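Local structure of guanylate kinase (Coxiella burnetii, 3TR0) at residues A76-E80 with R81-T85; Q107-R110 with Q111-L115. The protein catalyses, as a guanylate kinase of the P-loop NTPase clan, the transfer of a phosphate from ATP to GMP, giving GDP and ADP, probably as a step in GMP recycling. All blocks are in the same frame, centred on the assembly; numbering follows the deposited sequence.

Contact 1 (A76-E80 with R81-T85). With 5GP (guanosine-5'-monophosphate), chain D.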
loop_
_atom_site.group_PDB
_atom_site.type_symbol
_atom_site.label_atom_id
_atom_site.label_comp_id
_atom_site.label_asym_id
_atom_site.label_seq_id
_atom_site.Cartn_x
_atom_site.Cartn_y
_atom_site.Cartn_z
ATOM N N ALA A 76 13.596 20.812 12.937
ATOM C CA ALA A 76 14.812 20.106 13.310
ATOM C C ALA A 76 16.041 20.898 12.912
ATOM O O ALA A 76 15.966 21.820 12.097
ATOM C CB ALA A 76 14.848 18.724 12.663
ATOM N N THR A 77 17.173 20.525 13.497
ATOM C CA THR A 77 18.452 21.110 13.139
ATOM C C THR A 77 19.268 20.095 12.359
ATOM O O THR A 77 19.432 18.955 12.794
ATOM C CB THR A 77 19.243 21.532 14.386
ATOM O OG1 THR A 77 18.504 22.523 15.108
ATOM C CG2 THR A 77 20.595 22.096 13.986
ATOM N N ILE A 78 19.768 20.515 11.203
ATOM C CA ILE A 78 20.524 19.636 10.320
ATOM C C ILE A 78 21.748 20.363 9.779
ATOM O O ILE A 78 21.633 21.426 9.165
ATOM C CB ILE A 78 19.660 19.155 9.147
ATOM C CG1 ILE A 78 18.399 18.467 9.673
ATOM C CG2 ILE A 78 20.451 18.209 8.256
ATOM C CD1 ILE A 78 17.312 18.325 8.648
ATOM N N TYR A 79 22.922 19.784 10.006
ATOM C CA TYR A 79 24.172 20.427 9.621
ATOM C C TYR A 79 24.179 21.891 10.057
ATOM O O TYR A 79 24.455 22.789 9.264
ATOM C CB TYR A 79 24.405 20.304 8.111
ATOM C CG TYR A 79 25.682 20.961 7.633
ATOM C CD1 TYR A 79 26.924 20.411 7.927
ATOM C CD2 TYR A 79 25.646 22.132 6.887
ATOM C CE1 TYR A 79 28.094 21.012 7.493
ATOM C CE2 TYR A 79 26.807 22.739 6.450
ATOM C CZ TYR A 79 28.029 22.175 6.755
ATOM O OH TYR A 79 29.186 22.781 6.317
ATOM N N GLU A 80 23.855 22.118 11.328
ATOM C CA GLU A 80 23.910 23.449 11.930
ATOM C C GLU A 80 22.965 24.471 11.297
ATOM O O GLU A 80 23.130 25.676 11.492
ATOM C CB GLU A 80 25.342 23.987 11.922
ATOM C CG GLU A 80 26.331 23.112 12.666
ATOM C CD GLU A 80 27.687 23.767 12.810
ATOM O OE1 GLU A 80 27.733 24.966 13.160
ATOM O OE2 GLU A 80 28.705 23.087 12.564
ATOM N N ARG A 81 21.981 23.992 10.544
ATOM C CA ARG A 81 20.959 24.866 9.980
ATOM C C ARG A 81 19.580 24.394 10.425
ATOM O O ARG A 81 19.421 23.267 10.896
ATOM C CB ARG A 81 21.044 24.898 8.453
ATOM C CG ARG A 81 22.375 25.399 7.908
ATOM C CD ARG A 81 22.601 26.867 8.233
ATOM N NE ARG A 81 23.864 27.345 7.673
ATOM C CZ ARG A 81 24.302 28.596 7.770
ATOM N NH1 ARG A 81 23.581 29.509 8.406
ATOM N NH2 ARG A 81 25.463 28.934 7.226
ATOM N N HIS A 82 18.585 25.258 10.273
ATOM C CA HIS A 82 17.246 24.960 10.755
ATOM C C HIS A 82 16.275 24.774 9.606
ATOM O O HIS A 82 16.320 25.507 8.618
ATOM C CB HIS A 82 16.756 26.060 11.698
ATOM C CG HIS A 82 17.563 26.175 12.952
ATOM N ND1 HIS A 82 17.498 25.243 13.964
ATOM C CD2 HIS A 82 18.457 27.108 13.356
ATOM C CE1 HIS A 82 18.317 25.597 14.940
ATOM N NE2 HIS A 82 18.911 26.726 14.595
ATOM N N TYR A 83 15.412 23.771 9.746
ATOM C CA TYR A 83 14.370 23.474 8.773
ATOM C C TYR A 83 13.070 23.155 9.511
ATOM O O TYR A 83 13.083 22.512 10.562
ATOM C CB TYR A 83 14.751 22.244 7.944
ATOM C CG TYR A 83 16.078 22.326 7.223
ATOM C CD1 TYR A 83 16.128 22.497 5.847
ATOM C CD2 TYR A 83 17.276 22.199 7.912
ATOM C CE1 TYR A 83 17.333 22.556 5.178
ATOM C CE2 TYR A 83 18.488 22.261 7.254
ATOM C CZ TYR A 83 18.510 22.438 5.886
ATOM O OH TYR A 83 19.712 22.497 5.221
ATOM N N GLY A 84 11.942 23.577 8.954
ATOM C CA GLY A 84 10.667 23.287 9.580
ATOM C C GLY A 84 9.490 23.281 8.629
ATOM O O GLY A 84 9.540 23.882 7.556
ATOM N N THR A 85 8.427 22.594 9.035
ATOM C CA THR A 85 7.195 22.530 8.263
ATOM C C THR A 85 6.155 23.455 8.878
ATOM O O THR A 85 5.686 23.217 9.991
ATOM C CB THR A 85 6.619 21.096 8.242
ATOM O OG1 THR A 85 7.547 20.216 7.598
ATOM C CG2 THR A 85 5.298 21.060 7.491
HETATM P P 5GP D . 19.038 20.790 1.858
HETATM O O1P 5GP D . 18.104 21.371 0.825
HETATM O O2P 5GP D . 19.798 21.742 2.744
HETATM O O3P 5GP D . 19.995 19.850 1.162
HETATM O "O5'" 5GP D . 18.244 19.745 2.756
HETATM C "C5'" 5GP D . 18.805 19.237 3.954
HETATM C "C4'" 5GP D . 17.926 18.177 4.561
HETATM O "O4'" 5GP D . 17.051 18.777 5.537
HETATM C "C3'" 5GP D . 16.972 17.486 3.601
HETATM O "O3'" 5GP D . 17.592 16.459 2.849
HETATM C "C2'" 5GP D . 15.862 16.982 4.517
HETATM O "O2'" 5GP D . 16.214 15.726 5.077
HETATM C "C1'" 5GP D . 15.868 18.024 5.641
HETATM N N9 5GP D . 14.717 18.941 5.568
HETATM C C8 5GP D . 14.362 19.790 4.595
HETATM N N7 5GP D . 13.239 20.445 4.984
HETATM C C5 5GP D . 12.903 19.989 6.214
HETATM C C6 5GP D . 11.881 20.262 7.116
HETATM O O6 5GP D . 10.990 21.105 6.850
HETATM N N1 5GP D . 11.853 19.609 8.284
HETATM C C2 5GP D . 12.784 18.698 8.602
HETATM N N2 5GP D . 12.743 18.043 9.787
HETATM N N3 5GP D . 13.783 18.412 7.748
HETATM C C4 5GP D . 13.852 19.053 6.564
HETATM O O HOH W 1 22.134 21.839 6.527
#
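Ala76 and Tyr83 bind each other through both backbone groups: Ala76 N donates to Tyr83 O at 3.0 Å and Tyr83 N returns a bond to Ala76 O. From the same strand position Ala76 CB faces the guanine, 3.6 Å from N2 of the bound GMP. Thr77 and His82 form the next, non-hydrogen-bonded pair; their side chains lie alongside each other on the other side of the sheet, with Thr77 OG1 3.1 Å from His82 ND1, and Phe63 meets the imidazole. Ile78 N donates to Arg81 O at 2.8 Å. Arg81 N returns a bond to Ile78 O at 2.9 Å as the chain reverses through Tyr79 and Glu80. Ile78 packs its CB on CE2 of Tyr83, while its CG1 branch, beside the backbone N (chi1 -56°) and extended beyond (chi2 163°), brings CD1 to 3.2 Å from O4' of GMP. That O4' lies over the centre of one face of the Tyr83 ring. At the ring's end, Tyr83 OH donates to phosphate oxygen O2P at 2.6 Å and accepts from a water that also donates to Ile78 O; the hydroxyl is thus tied to both ligand and turn. The arrangement is a beta hairpin with a two-residue loop, a type I' turn from Ile78 to Arg81, here forming one wall of the GMP site of guanylate kinase.

Contact 2 (Q107-R110 with Q111-L115)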
loop_
_atom_site.group_PDB
_atom_site.type_symbol
_atom_site.label_atom_id
_atom_site.label_comp_id
_atom_site.label_asym_id
_atom_site.label_seq_id
_atom_site.Cartn_x
_atom_site.Cartn_y
_atom_site.Cartn_z
ATOM N N GLN A 107 14.501 13.120 12.015
ATOM C CA GLN A 107 14.057 13.799 13.228
ATOM C C GLN A 107 12.651 14.343 13.046
ATOM O O GLN A 107 11.800 14.193 13.917
ATOM C CB GLN A 107 14.996 14.952 13.582
ATOM C CG GLN A 107 16.444 14.547 13.764
ATOM C CD GLN A 107 17.345 15.739 14.002
ATOM O OE1 GLN A 107 17.667 16.068 15.140
ATOM N NE2 GLN A 107 17.754 16.397 12.923
ATOM N N GLY A 108 12.417 14.992 11.912
ATOM C CA GLY A 108 11.098 15.509 11.605
ATOM C C GLY A 108 10.079 14.391 11.487
ATOM O O GLY A 108 8.935 14.527 11.930
ATOM N N ALA A 109 10.496 13.277 10.892
ATOM C CA ALA A 109 9.619 12.120 10.736
ATOM C C ALA A 109 9.097 11.638 12.086
ATOM O O ALA A 109 7.902 11.392 12.245
ATOM C CB ALA A 109 10.349 10.994 10.019
ATOM N N ARG A 110 9.997 11.503 13.060
ATOM C CA ARG A 110 9.600 11.088 14.405
ATOM C C ARG A 110 8.528 12.013 14.981
ATOM O O ARG A 110 7.583 11.552 15.620
ATOM C CB ARG A 110 10.811 11.026 15.345
ATOM C CG ARG A 110 11.818 9.929 15.022
ATOM C CD ARG A 110 12.878 9.821 16.118
ATOM N NE ARG A 110 13.799 8.708 15.917
ATOM C CZ ARG A 110 14.699 8.315 16.813
ATOM N NH1 ARG A 110 14.796 8.947 17.976
ATOM N NH2 ARG A 110 15.502 7.291 16.553
ATOM N N GLN A 111 8.674 13.315 14.752
ATOM C CA GLN A 111 7.715 14.292 15.265
ATOM C C GLN A 111 6.348 14.123 14.618
ATOM O O GLN A 111 5.321 14.122 15.299
ATOM C CB GLN A 111 8.219 15.716 15.032
ATOM C CG GLN A 111 9.449 16.078 15.841
ATOM C CD GLN A 111 10.017 17.421 15.445
ATOM O OE1 GLN A 111 9.319 18.435 15.471
ATOM N NE2 GLN A 111 11.286 17.433 15.059
ATOM N N ILE A 112 6.340 13.981 13.298
ATOM C CA ILE A 112 5.093 13.831 12.557
ATOM C C ILE A 112 4.352 12.548 12.943
ATOM O O ILE A 112 3.133 12.557 13.112
ATOM C CB ILE A 112 5.338 13.862 11.038
ATOM C CG1 ILE A 112 5.938 15.207 10.626
ATOM C CG2 ILE A 112 4.039 13.617 10.287
ATOM C CD1 ILE A 112 5.025 16.388 10.896
ATOM N N ARG A 113 5.088 11.449 13.089
ATOM C CA ARG A 113 4.473 10.178 13.483
ATOM C C ARG A 113 3.737 10.296 14.814
ATOM O O ARG A 113 2.661 9.725 14.990
ATOM C CB ARG A 113 5.503 9.050 13.554
ATOM C CG ARG A 113 6.015 8.592 12.205
ATOM C CD ARG A 113 6.856 7.327 12.314
ATOM N NE ARG A 113 7.692 7.161 11.131
ATOM C CZ ARG A 113 8.979 7.481 11.080
ATOM N NH1 ARG A 113 9.585 7.959 12.160
ATOM N NH2 ARG A 113 9.662 7.314 9.956
ATOM N N GLU A 114 4.326 11.031 15.750
ATOM C CA GLU A 114 3.695 11.277 17.042
ATOM C C GLU A 114 2.436 12.118 16.870
ATOM O O GLU A 114 1.383 11.812 17.429
ATOM C CB GLU A 114 4.666 12.000 17.977
ATOM C CG GLU A 114 5.830 11.153 18.459
ATOM C CD GLU A 114 5.571 10.529 19.816
ATOM O OE1 GLU A 114 4.815 11.128 20.611
ATOM O OE2 GLU A 114 6.120 9.440 20.089
ATOM N N LEU A 115 2.558 13.177 16.078
ATOM C CA LEU A 115 1.518 14.189 15.950
ATOM C C LEU A 115 0.362 13.772 15.036
ATOM O O LEU A 115 -0.765 14.241 15.198
ATOM C CB LEU A 115 2.151 15.495 15.461
ATOM C CG LEU A 115 1.284 16.726 15.215
ATOM C CD1 LEU A 115 2.100 17.988 15.447
ATOM C CD2 LEU A 115 0.705 16.703 13.808
#
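Helix 106-115, which follows strand 99-103 of the parallel sheet, is held here by i to i+4 backbone bonds whose quality varies along the turn. Ile112 N donates to Gly108 O at 3.0 Å and Arg113 N to Ala109 O at 2.9 Å, both nearly straight. The flanking bonds, from Gln111 N to Gln107 O and from Glu114 N to Arg110 O, are longer and weak. Gln107 O also receives a weak bond from Gln111 NE2 at 3.5 Å; the stronger partner of this amide nitrogen is His75 O of strand 72-78, so the glutamine spans the helix and the GMP-side hairpin. Arg113 runs extended back along the preceding turn: its CG, placed beside the backbone N (chi1 -71°), passes 3.4 Å from Ala109 O, and one face of the guanidinium lies on Ala109 CB, 3.7 Å from NH2. In the P-loop kinase core this helix packs against the parallel sheet, Ala109 and Ile112 both reaching Ile11 of strand 9-13, while Gly108, a residue of the GMP pocket, touches the nucleotide and bonds through its N to Asp105 OD1, which also binds GMP. Arg110 and Arg113 run at an angle to each other, their guanidinium planes 58° apart and Arg110 NE 5.7 Å from Arg113 NH1. Their like charges are probably eased by separate partners: Arg110 NH2 forms a salt bridge with Glu163, whereas Arg113 NH2 bonds to Ser121 OG and its guanidinium makes a cation-pi contact with Phe164.

Both contacts are partly buried and border the same GMP, their centres about 14 Å apart, but they belong to different elements. Contact 1 lies in the mixed sheet and meets the nucleotide mainly through side chains, an aromatic hydroxyl at the phosphate and small or aliphatic groups near the sugar and base, with the Gly84 backbone near the guanine O6. Contact 2 belongs to the helix packed on the parallel core sheet; Ala109 and Ile112 face that sheet, Arg110 is exposed and Arg113 partly covered, and Gly108 reaches the ligand. Gln107 connects them directly: its NE2 probably donates to Thr77 O at 3.1 Å and packs near Ala76 CB, joining the hairpin to the start of the helix.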